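Local coordinates for laminin subunit ALPHA-1 (Mus musculus, PDB 2JD4), which forms the tandem LG4-5 end of a laminin alpha chain in basement membranes, where it probably helps anchor laminin to cell surfaces, at residues R44-S50 with I169-N175. The protein carries 4 engineered substitutions. Residues are numbered along the deposited sequence; the frame is centred on the assembly and turned at random.
Sequences RLQVQLS and IGEIMVN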
loop_
_atom_site.group_PDB
_atom_site.type_symbol
_atom_site.label_atom_id
_atom_site.label_comp_id
_atom_site.label_asym_id
_atom_site.label_seq_id
_atom_site.Cartn_x
_atom_site.Cartn_y
_atom_site.Cartn_z
ATOM N N ARG A 44 28.351 -9.726 -16.280
ATOM C CA ARG A 44 27.019 -10.157 -16.679
ATOM C C ARG A 44 26.061 -10.268 -15.501
ATOM O O ARG A 44 26.376 -10.888 -14.485
ATOM C CB ARG A 44 27.115 -11.505 -17.402
ATOM C CG ARG A 44 25.784 -12.112 -17.816
ATOM C CD ARG A 44 26.001 -13.315 -18.724
ATOM N NE ARG A 44 26.774 -14.376 -18.079
ATOM C CZ ARG A 44 26.307 -15.160 -17.112
ATOM N NH1 ARG A 44 25.065 -15.004 -16.673
ATOM N NH2 ARG A 44 27.079 -16.103 -16.586
ATOM N N LEU A 45 24.894 -9.644 -15.646
ATOM C CA LEU A 45 23.864 -9.685 -14.613
ATOM C C LEU A 45 22.519 -9.957 -15.266
ATOM O O LEU A 45 21.942 -9.076 -15.905
ATOM C CB LEU A 45 23.803 -8.358 -13.845
ATOM C CG LEU A 45 22.681 -8.228 -12.800
ATOM C CD1 LEU A 45 22.925 -9.195 -11.646
ATOM C CD2 LEU A 45 22.609 -6.792 -12.287
ATOM N N GLN A 46 22.031 -11.185 -15.129
ATOM C CA GLN A 46 20.737 -11.550 -15.689
ATOM C C GLN A 46 19.824 -11.985 -14.558
ATOM O O GLN A 46 20.101 -12.966 -13.865
ATOM C CB GLN A 46 20.848 -12.697 -16.696
ATOM C CG GLN A 46 19.478 -13.142 -17.226
ATOM C CD GLN A 46 19.531 -14.419 -18.059
ATOM O OE1 GLN A 46 20.088 -14.440 -19.161
ATOM N NE2 GLN A 46 18.951 -15.493 -17.529
ATOM N N VAL A 47 18.736 -11.252 -14.375
ATOM C CA VAL A 47 17.785 -11.568 -13.324
ATOM C C VAL A 47 16.424 -11.891 -13.926
ATOM O O VAL A 47 15.926 -11.177 -14.803
ATOM C CB VAL A 47 17.624 -10.388 -12.342
ATOM C CG1 VAL A 47 16.648 -10.762 -11.228
ATOM C CG2 VAL A 47 18.979 -10.004 -11.755
ATOM N N GLN A 48 15.829 -12.981 -13.463
ATOM C CA GLN A 48 14.515 -13.378 -13.938
ATOM C C GLN A 48 13.648 -13.633 -12.711
ATOM O O GLN A 48 14.077 -14.298 -11.768
ATOM C CB GLN A 48 14.612 -14.645 -14.792
ATOM C CG GLN A 48 13.347 -14.969 -15.557
ATOM C CD GLN A 48 13.500 -16.202 -16.431
ATOM O OE1 GLN A 48 14.478 -16.334 -17.170
ATOM N NE2 GLN A 48 12.529 -17.109 -16.355
ATOM N N LEU A 49 12.432 -13.096 -12.726
ATOM C CA LEU A 49 11.511 -13.258 -11.602
ATOM C C LEU A 49 10.073 -13.127 -12.082
ATOM O O LEU A 49 9.832 -12.729 -13.211
ATOM C CB LEU A 49 11.812 -12.205 -10.527
ATOM C CG LEU A 49 11.764 -10.722 -10.912
ATOM C CD1 LEU A 49 10.325 -10.217 -10.840
ATOM C CD2 LEU A 49 12.645 -9.921 -9.972
ATOM N N SER A 50 9.120 -13.489 -11.231
ATOM C CA SER A 50 7.704 -13.374 -11.580
ATOM C C SER A 50 7.098 -12.404 -10.573
ATOM O O SER A 50 7.428 -12.449 -9.389
ATOM C CB SER A 50 7.005 -14.738 -11.502
ATOM O OG SER A 50 7.074 -15.276 -10.192
ATOM N N ILE A 169 6.011 -11.659 -4.996
ATOM C CA ILE A 169 7.103 -12.081 -5.858
ATOM C C ILE A 169 7.356 -13.573 -5.675
ATOM O O ILE A 169 7.447 -14.063 -4.555
ATOM C CB ILE A 169 8.397 -11.306 -5.547
ATOM C CG1 ILE A 169 8.174 -9.806 -5.762
ATOM C CG2 ILE A 169 9.516 -11.776 -6.470
ATOM C CD1 ILE A 169 9.400 -8.951 -5.444
ATOM N N GLY A 170 7.444 -14.292 -6.787
ATOM C CA GLY A 170 7.685 -15.716 -6.720
ATOM C C GLY A 170 9.173 -16.002 -6.687
ATOM O O GLY A 170 9.937 -15.313 -6.008
ATOM N N GLU A 171 9.588 -17.008 -7.446
ATOM C CA GLU A 171 10.988 -17.394 -7.493
ATOM C C GLU A 171 11.814 -16.380 -8.296
ATOM O O GLU A 171 11.291 -15.689 -9.167
ATOM C CB GLU A 171 11.124 -18.788 -8.125
ATOM C CG GLU A 171 10.353 -19.906 -7.410
ATOM C CD GLU A 171 10.694 -20.023 -5.935
ATOM O OE1 GLU A 171 11.857 -19.755 -5.565
ATOM O OE2 GLU A 171 9.802 -20.396 -5.141
ATOM N N ILE A 172 13.103 -16.302 -7.994
ATOM C CA ILE A 172 14.000 -15.391 -8.696
ATOM C C ILE A 172 15.321 -16.084 -9.017
ATOM O O ILE A 172 15.865 -16.837 -8.202
ATOM C CB ILE A 172 14.256 -14.105 -7.862
ATOM C CG1 ILE A 172 15.303 -13.226 -8.556
ATOM C CG2 ILE A 172 14.679 -14.473 -6.448
ATOM C CD1 ILE A 172 15.582 -11.900 -7.841
ATOM N N MET A 173 15.818 -15.841 -10.226
ATOM C CA MET A 173 17.065 -16.429 -10.689
ATOM C C MET A 173 18.082 -15.351 -11.040
ATOM O O MET A 173 17.723 -14.298 -11.564
ATOM C CB MET A 173 16.822 -17.254 -11.948
ATOM C CG MET A 173 15.891 -18.426 -11.793
ATOM S SD MET A 173 15.639 -19.169 -13.415
ATOM C CE MET A 173 17.338 -19.333 -13.975
ATOM N N VAL A 174 19.350 -15.627 -10.755
ATOM C CA VAL A 174 20.434 -14.706 -11.077
ATOM C C VAL A 174 21.461 -15.531 -11.856
ATOM O O VAL A 174 21.947 -16.547 -11.358
ATOM C CB VAL A 174 21.088 -14.123 -9.810
ATOM C CG1 VAL A 174 22.299 -13.289 -10.194
ATOM C CG2 VAL A 174 20.090 -13.248 -9.056
ATOM N N ASN A 175 21.765 -15.113 -13.085
ATOM C CA ASN A 175 22.712 -15.837 -13.931
ATOM C C ASN A 175 22.453 -17.352 -13.970
ATOM O O ASN A 175 23.365 -18.164 -13.768
ATOM C CB ASN A 175 24.158 -15.552 -13.482
ATOM C CG ASN A 175 24.573 -14.110 -13.746
ATOM O OD1 ASN A 175 23.734 -13.266 -14.069
ATOM N ND2 ASN A 175 25.870 -13.818 -13.602
#
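Gln48 and Met173 form a hydrogen-bonded antiparallel pair, Gln48 N to Met173 O 3.0 Å and Met173 N to Gln48 O 2.8 Å, between the strand segments 44-50 and 169-174, whose axes run at 172°. Beyond the second strand's end, Asn175 continues the ladder in a turn: its N donates to Gln46 O, and its short amide reaches back to the neighbouring backbone. Asn175 holds CG anti to its carbonyl carbon (chi1 -68°), which lets Asn175 OD1 accept from Gln46 N at 2.9 Å, almost head-on, while Asn175 ND2 donates to Arg44 O at 3.1 Å from above that carbonyl's plane. Asn175 ND2 also sits over one face of the Arg44 guanidinium, the planes 41° apart. Replacing Asn175 by alanine would probably leave Gln46 N and Arg44 O without these mates and the arginine with less packed against it. On the buried face, branched chains fill space between the sheets: Ile172 CD1 rests on Val47 CG1 at 3.7 Å, and Val47 and Leu49 also touch Tyr61 and Ile60 of strand 58-64. Gln48 and Met173 occupy the other, partly exposed face. One apolar face turned to the opposing sheet and one partly exposed are characteristic of the laminin G beta-sandwich.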